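PDB 5FOO: 6-phospho-beta-d glycosidase from Streptococcus pyogenes, which probably hydrolyses 6-phosphorylated beta-glucosides as a family 1 glycoside hydrolase, and binds 6-phosphocyclophellitol in its active-site pocket. Local coordinates for residues Tyr299-Pro311 / Pro319-His331. The protein carries 1 engineered substitution. Residues are numbered along the deposited sequence; the frame is centred on the assembly and turned at random.
Sequences YHPKRVKAPDAIP and PEWYYDPYLMPGH. Engineered in segment 319-331: His331 (natural residue Arg). With JAZ (6-phosphocyclophellitol), chain G; EDO (1,2-ethanediol), chain L; EDO (1,2-ethanediol), chain K.
Lys305 and Asp324 pair as antiparallel, hydrogen-bonded neighbours: Lys305 N donates to Asp324 O at 2.9 Å and Asp324 N returns the bond to Lys305 O, the latter nearly straight at 168°. A third backbone bond, Tyr326 N to Arg303 O, extends the pairing beyond Pro325, whose ring nitrogen has no hydrogen to give; proline suits this non-hydrogen-bonded position opposite Val304, where none is needed. Arg303 can be followed outward. Its CB lies at the edge of the Tyr326 ring, 4.1 Å from Tyr326 CD2. Arg303 CG lies beside its own backbone N (chi1 -50°) and the chain is extended to NE, which carries Arg303 CD to 3.7 Å from Met328 CB. The guanidinium then takes Met328 SD over the centre of one face, 3.7 Å above its plane, and Arg303 NH2 meets Met328 CE at 3.4 Å. A flexible, polarisable thioether fits that flat cation, while Arg303 NE forms a salt bridge with Glu340 and Tyr342 adds a cation-pi contact. Just past the strand, at Asp308, the backbone N gives Asp324 OD2 a bond of 170° from above the carboxylate plane, and a water donates to the same oxygen; the short Asp324 side chain places its carboxylate within reach of that amide. Strand 302-305 lies between 324-325 and 228-230 in a small sheet beside the TIM barrel, while Tyr299, the first residue of 299-311, lays a ring face against 6-phosphocyclophellitol. Lys305 NZ stays 4.5 Å from Asp324 OD2, beyond a salt bridge, so the carboxylate is probably steadied chiefly by an amide and water, with the lysine charge adding a longer-range attraction.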
loop_
_atom_site.group_PDB
_atom_site.type_symbol
_atom_site.label_atom_id
_atom_site.label_comp_id
_atom_site.label_asym_id
_atom_site.label_seq_id
_atom_site.Cartn_x
_atom_site.Cartn_y
_atom_site.Cartn_z
ATOM N N TYR A 299 8.781 4.372 2.131
ATOM C CA TYR A 299 8.761 5.229 3.342
ATOM C C TYR A 299 9.854 4.893 4.388
ATOM O O TYR A 299 10.062 5.675 5.296
ATOM C CB TYR A 299 7.369 5.201 3.991
ATOM C CG TYR A 299 6.830 3.818 4.093
ATOM C CD1 TYR A 299 6.163 3.240 3.014
ATOM C CD2 TYR A 299 7.028 3.033 5.246
ATOM C CE1 TYR A 299 5.695 1.928 3.077
ATOM C CE2 TYR A 299 6.549 1.727 5.293
ATOM C CZ TYR A 299 5.900 1.188 4.208
ATOM O OH TYR A 299 5.394 -0.082 4.212
ATOM N N HIS A 300 10.568 3.787 4.219
ATOM C CA HIS A 300 11.914 3.715 4.758
ATOM C C HIS A 300 12.755 2.672 4.097
ATOM O O HIS A 300 12.235 1.662 3.651
ATOM C CB HIS A 300 11.857 3.402 6.260
ATOM C CG HIS A 300 11.271 2.062 6.578
ATOM N ND1 HIS A 300 12.012 0.897 6.548
ATOM C CD2 HIS A 300 10.033 1.710 6.969
ATOM C CE1 HIS A 300 11.249 -0.113 6.907
ATOM N NE2 HIS A 300 10.048 0.354 7.183
ATOM N N PRO A 301 14.085 2.864 4.129
ATOM C CA PRO A 301 14.973 1.863 3.536
ATOM C C PRO A 301 15.090 0.609 4.402
ATOM O O PRO A 301 14.690 0.633 5.541
ATOM C CB PRO A 301 16.297 2.619 3.479
ATOM C CG PRO A 301 16.272 3.456 4.725
ATOM C CD PRO A 301 14.859 3.973 4.727
ATOM N N LYS A 302 15.609 -0.451 3.834
ATOM C CA LYS A 302 15.859 -1.732 4.507
ATOM C C LYS A 302 17.340 -2.008 4.251
ATOM O O LYS A 302 17.811 -1.786 3.130
ATOM C CB LYS A 302 15.035 -2.890 3.908
ATOM C CG LYS A 302 13.515 -2.696 3.825
ATOM N N ARG A 303 18.073 -2.453 5.284
ATOM C CA ARG A 303 19.385 -3.053 5.116
ATOM C C ARG A 303 19.459 -4.438 5.781
ATOM O O ARG A 303 18.787 -4.707 6.782
ATOM C CB ARG A 303 20.470 -2.156 5.701
ATOM C CG ARG A 303 20.408 -0.707 5.252
ATOM C CD ARG A 303 21.292 0.204 6.117
ATOM N NE ARG A 303 21.175 1.562 5.639
ATOM C CZ ARG A 303 21.682 2.002 4.471
ATOM N NH1 ARG A 303 22.434 1.250 3.679
ATOM N NH2 ARG A 303 21.506 3.258 4.139
ATOM N N VAL A 304 20.280 -5.304 5.208
ATOM C CA VAL A 304 20.404 -6.661 5.720
ATOM C C VAL A 304 21.860 -7.116 5.750
ATOM O O VAL A 304 22.726 -6.514 5.091
ATOM C CB VAL A 304 19.611 -7.666 4.890
ATOM C CG1 VAL A 304 18.127 -7.274 4.864
ATOM C CG2 VAL A 304 20.226 -7.797 3.510
ATOM N N LYS A 305 22.098 -8.177 6.529
ATOM C CA LYS A 305 23.407 -8.859 6.590
ATOM C C LYS A 305 23.172 -10.368 6.613
ATOM O O LYS A 305 22.049 -10.810 6.816
ATOM C CB LYS A 305 24.208 -8.441 7.842
ATOM C CG LYS A 305 23.507 -8.848 9.128
ATOM C CD LYS A 305 24.251 -8.488 10.404
ATOM C CE LYS A 305 23.335 -8.861 11.560
ATOM N NZ LYS A 305 24.038 -8.593 12.815
ATOM N N ALA A 306 24.246 -11.125 6.381
ATOM C CA ALA A 306 24.268 -12.560 6.579
ATOM C C ALA A 306 23.752 -12.882 7.973
ATOM O O ALA A 306 24.030 -12.148 8.909
ATOM C CB ALA A 306 25.684 -13.096 6.467
ATOM N N PRO A 307 22.959 -13.948 8.092
ATOM C CA PRO A 307 22.407 -14.286 9.397
ATOM C C PRO A 307 23.490 -14.481 10.525
ATOM O O PRO A 307 24.476 -15.126 10.336
ATOM C CB PRO A 307 21.581 -15.550 9.136
ATOM C CG PRO A 307 21.974 -16.048 7.828
ATOM C CD PRO A 307 22.702 -14.962 7.081
ATOM N N ASP A 308 23.276 -13.842 11.651
ATOM C CA ASP A 308 24.112 -13.944 12.826
ATOM C C ASP A 308 24.110 -15.389 13.420
ATOM O O ASP A 308 25.087 -15.826 14.016
ATOM C CB ASP A 308 23.584 -12.937 13.865
ATOM C CG ASP A 308 24.480 -12.834 15.062
ATOM O OD1 ASP A 308 25.694 -12.565 14.894
ATOM O OD2 ASP A 308 23.978 -13.096 16.182
ATOM N N ALA A 309 23.005 -16.102 13.234
ATOM C CA ALA A 309 22.829 -17.446 13.727
ATOM C C ALA A 309 22.151 -18.321 12.693
ATOM O O ALA A 309 21.279 -17.866 11.989
ATOM C CB ALA A 309 22.026 -17.401 15.013
ATOM N N ILE A 310 22.607 -19.556 12.566
ATOM C CA ILE A 310 22.013 -20.591 11.727
ATOM C C ILE A 310 21.393 -21.688 12.667
ATOM O O ILE A 310 22.126 -22.524 13.190
ATOM C CB ILE A 310 23.115 -21.230 10.883
ATOM C CG1 ILE A 310 23.756 -20.172 9.975
ATOM C CG2 ILE A 310 22.614 -22.423 10.059
ATOM C CD1 ILE A 310 25.169 -20.575 9.630
ATOM N N PRO A 311 20.059 -21.695 12.848
ATOM C CA PRO A 311 19.431 -22.628 13.769
ATOM C C PRO A 311 19.487 -24.066 13.256
ATOM O O PRO A 311 19.382 -24.300 12.098
ATOM C CB PRO A 311 17.999 -22.120 13.861
ATOM C CG PRO A 311 18.101 -20.685 13.445
ATOM C CD PRO A 311 19.041 -20.786 12.289
ATOM N N PRO A 319 11.796 -16.275 5.361
ATOM C CA PRO A 319 12.830 -15.695 4.485
ATOM C C PRO A 319 14.054 -15.249 5.261
ATOM O O PRO A 319 15.179 -15.266 4.725
ATOM C CB PRO A 319 12.095 -14.491 3.805
ATOM C CG PRO A 319 10.928 -14.186 4.706
ATOM C CD PRO A 319 10.526 -15.535 5.306
ATOM N N GLU A 320 13.840 -14.918 6.535
ATOM C CA GLU A 320 14.903 -14.543 7.475
ATOM C C GLU A 320 15.844 -15.652 7.939
ATOM O O GLU A 320 16.811 -15.387 8.688
ATOM C CB GLU A 320 14.334 -13.766 8.687
ATOM C CG GLU A 320 13.606 -12.487 8.264
ATOM C CD GLU A 320 13.506 -11.409 9.344
ATOM O OE1 GLU A 320 13.682 -11.696 10.539
ATOM O OE2 GLU A 320 13.205 -10.249 8.991
ATOM N N TRP A 321 15.635 -16.855 7.447
ATOM C CA TRP A 321 16.670 -17.873 7.481
ATOM C C TRP A 321 17.895 -17.399 6.735
ATOM O O TRP A 321 18.942 -17.884 7.028
ATOM C CB TRP A 321 16.264 -19.164 6.746
ATOM C CG TRP A 321 15.208 -20.105 7.418
ATOM C CD1 TRP A 321 14.428 -19.836 8.491
ATOM C CD2 TRP A 321 14.861 -21.438 6.984
ATOM N NE1 TRP A 321 13.621 -20.932 8.768
ATOM C CE2 TRP A 321 13.883 -21.924 7.860
ATOM C CE3 TRP A 321 15.317 -22.268 5.958
ATOM C CZ2 TRP A 321 13.321 -23.217 7.731
ATOM C CZ3 TRP A 321 14.751 -23.535 5.809
ATOM C CH2 TRP A 321 13.753 -23.988 6.682
ATOM N N TYR A 322 17.757 -16.549 5.702
ATOM C CA TYR A 322 18.871 -16.201 4.841
ATOM C C TYR A 322 19.427 -14.789 5.062
ATOM O O TYR A 322 20.360 -14.400 4.356
ATOM C CB TYR A 322 18.486 -16.398 3.365
ATOM C CG TYR A 322 18.105 -17.812 3.073
ATOM C CD1 TYR A 322 19.057 -18.795 3.028
ATOM C CD2 TYR A 322 16.760 -18.190 2.979
ATOM C CE1 TYR A 322 18.704 -20.132 2.843
ATOM C CE2 TYR A 322 16.386 -19.512 2.758
ATOM C CZ TYR A 322 17.362 -20.495 2.708
ATOM O OH TYR A 322 17.025 -21.831 2.480
ATOM N N TYR A 323 18.862 -14.015 5.992
ATOM C CA TYR A 323 19.371 -12.673 6.253
ATOM C C TYR A 323 18.803 -12.180 7.569
ATOM O O TYR A 323 17.776 -12.629 7.954
ATOM C CB TYR A 323 18.971 -11.685 5.101
ATOM C CG TYR A 323 17.468 -11.510 4.886
ATOM C CD1 TYR A 323 16.745 -10.576 5.620
ATOM C CD2 TYR A 323 16.769 -12.329 3.996
ATOM C CE1 TYR A 323 15.334 -10.439 5.488
ATOM C CE2 TYR A 323 15.362 -12.214 3.839
ATOM C CZ TYR A 323 14.661 -11.252 4.573
ATOM O OH TYR A 323 13.327 -11.122 4.405
ATOM N N ASP A 324 19.494 -11.227 8.192
ATOM C CA ASP A 324 19.055 -10.490 9.333
ATOM C C ASP A 324 18.973 -9.013 8.937
ATOM O O ASP A 324 19.717 -8.564 8.068
ATOM C CB ASP A 324 20.111 -10.522 10.490
ATOM C CG ASP A 324 20.268 -11.894 11.159
ATOM O OD1 ASP A 324 19.590 -12.864 10.788
ATOM O OD2 ASP A 324 21.134 -11.998 12.045
ATOM N N PRO A 325 18.124 -8.250 9.622
ATOM C CA PRO A 325 18.154 -6.801 9.515
ATOM C C PRO A 325 19.491 -6.259 9.932
ATOM O O PRO A 325 20.079 -6.788 10.857
ATOM C CB PRO A 325 17.079 -6.361 10.524
ATOM C CG PRO A 325 16.124 -7.473 10.544
ATOM C CD PRO A 325 16.956 -8.728 10.365
ATOM N N TYR A 326 19.979 -5.193 9.287
ATOM C CA TYR A 326 21.225 -4.596 9.682
ATOM C C TYR A 326 21.009 -3.108 9.948
ATOM O O TYR A 326 20.251 -2.444 9.225
ATOM C CB TYR A 326 22.273 -4.874 8.618
ATOM C CG TYR A 326 23.542 -4.090 8.770
ATOM C CD1 TYR A 326 24.424 -4.360 9.815
ATOM C CD2 TYR A 326 23.842 -3.030 7.910
ATOM C CE1 TYR A 326 25.610 -3.640 9.943
ATOM C CE2 TYR A 326 24.997 -2.278 8.046
ATOM C CZ TYR A 326 25.864 -2.590 9.084
ATOM O OH TYR A 326 27.000 -1.901 9.238
ATOM N N LEU A 327 21.633 -2.593 11.002
ATOM C CA LEU A 327 21.645 -1.162 11.270
ATOM C C LEU A 327 23.025 -0.602 10.941
ATOM O O LEU A 327 24.036 -1.131 11.387
ATOM C CB LEU A 327 21.218 -0.854 12.711
ATOM C CG LEU A 327 19.756 -0.421 12.882
ATOM C CD1 LEU A 327 18.778 -1.615 12.814
ATOM C CD2 LEU A 327 19.655 0.368 14.184
ATOM N N MET A 328 23.037 0.456 10.134
ATOM C CA MET A 328 24.253 1.044 9.609
ATOM C C MET A 328 24.677 2.141 10.621
ATOM O O MET A 328 23.937 3.109 10.824
ATOM C CB MET A 328 24.029 1.654 8.200
ATOM C CG MET A 328 25.257 2.268 7.537
ATOM S SD MET A 328 24.925 3.143 5.990
ATOM C CE MET A 328 23.803 4.480 6.393
ATOM N N PRO A 329 25.858 1.986 11.242
ATOM C CA PRO A 329 26.342 3.087 12.056
ATOM C C PRO A 329 26.374 4.449 11.318
ATOM O O PRO A 329 26.841 4.539 10.203
ATOM C CB PRO A 329 27.765 2.609 12.481
ATOM C CG PRO A 329 27.763 1.088 12.282
ATOM C CD PRO A 329 26.851 0.877 11.118
ATOM N N GLY A 330 25.878 5.520 11.933
ATOM C CA GLY A 330 25.840 6.816 11.266
ATOM C C GLY A 330 24.559 7.035 10.422
ATOM O O GLY A 330 24.425 8.068 9.810
ATOM N N HIS A 331 23.559 6.146 10.458
ATOM C CA HIS A 331 22.353 6.367 9.618
ATOM C C HIS A 331 21.560 7.545 10.146
ATOM O O HIS A 331 21.614 7.846 11.344
ATOM C CB HIS A 331 21.455 5.118 9.517
ATOM C CG HIS A 331 20.875 4.671 10.825
ATOM N ND1 HIS A 331 21.536 3.822 11.671
ATOM C CD2 HIS A 331 19.718 4.978 11.439
ATOM C CE1 HIS A 331 20.827 3.639 12.764
ATOM N NE2 HIS A 331 19.721 4.334 12.647
HETATM C C2 JAZ G . 0.383 2.773 6.683
HETATM C C3 JAZ G . -0.219 2.471 5.294
HETATM C C4 JAZ G . 0.729 1.605 4.473
HETATM C C5 JAZ G . 2.096 2.250 4.288
HETATM C C6 JAZ G . 2.671 2.669 5.623
HETATM C C7 JAZ G . 1.695 3.511 6.445
HETATM C C8 JAZ G . 2.330 4.057 7.721
HETATM O O9 JAZ G . 2.683 2.938 8.530
HETATM P P10 JAZ G . 2.662 3.093 10.111
HETATM O O11 JAZ G . 3.025 1.736 10.602
HETATM O O12 JAZ G . 1.420 3.732 10.574
HETATM O O13 JAZ G . 3.704 4.076 10.425
HETATM O O14 JAZ G . 3.115 1.511 6.342
HETATM O O15 JAZ G . -0.472 3.643 7.432
HETATM O O16 JAZ G . -1.413 1.763 5.514
HETATM O O17 JAZ G . 0.150 1.310 3.214
HETATM C C1 EDO L . 16.656 -11.975 11.730
HETATM O O1 EDO L . 16.832 -11.826 13.174
HETATM C C2 EDO L . 16.767 -13.445 11.286
HETATM O O2 EDO L . 17.514 -13.764 10.064
HETATM C C1 EDO K . 18.334 -16.983 11.205
HETATM O O1 EDO K . 19.002 -17.916 10.307
HETATM C C2 EDO K . 16.921 -17.471 11.536
HETATM O O2 EDO K . 16.093 -16.312 11.730
HETATM O O HOH W 1 17.654 -1.766 7.969
HETATM O O HOH W 2 21.288 -10.200 14.086
HETATM O O HOH W 3 20.235 -14.795 12.739
#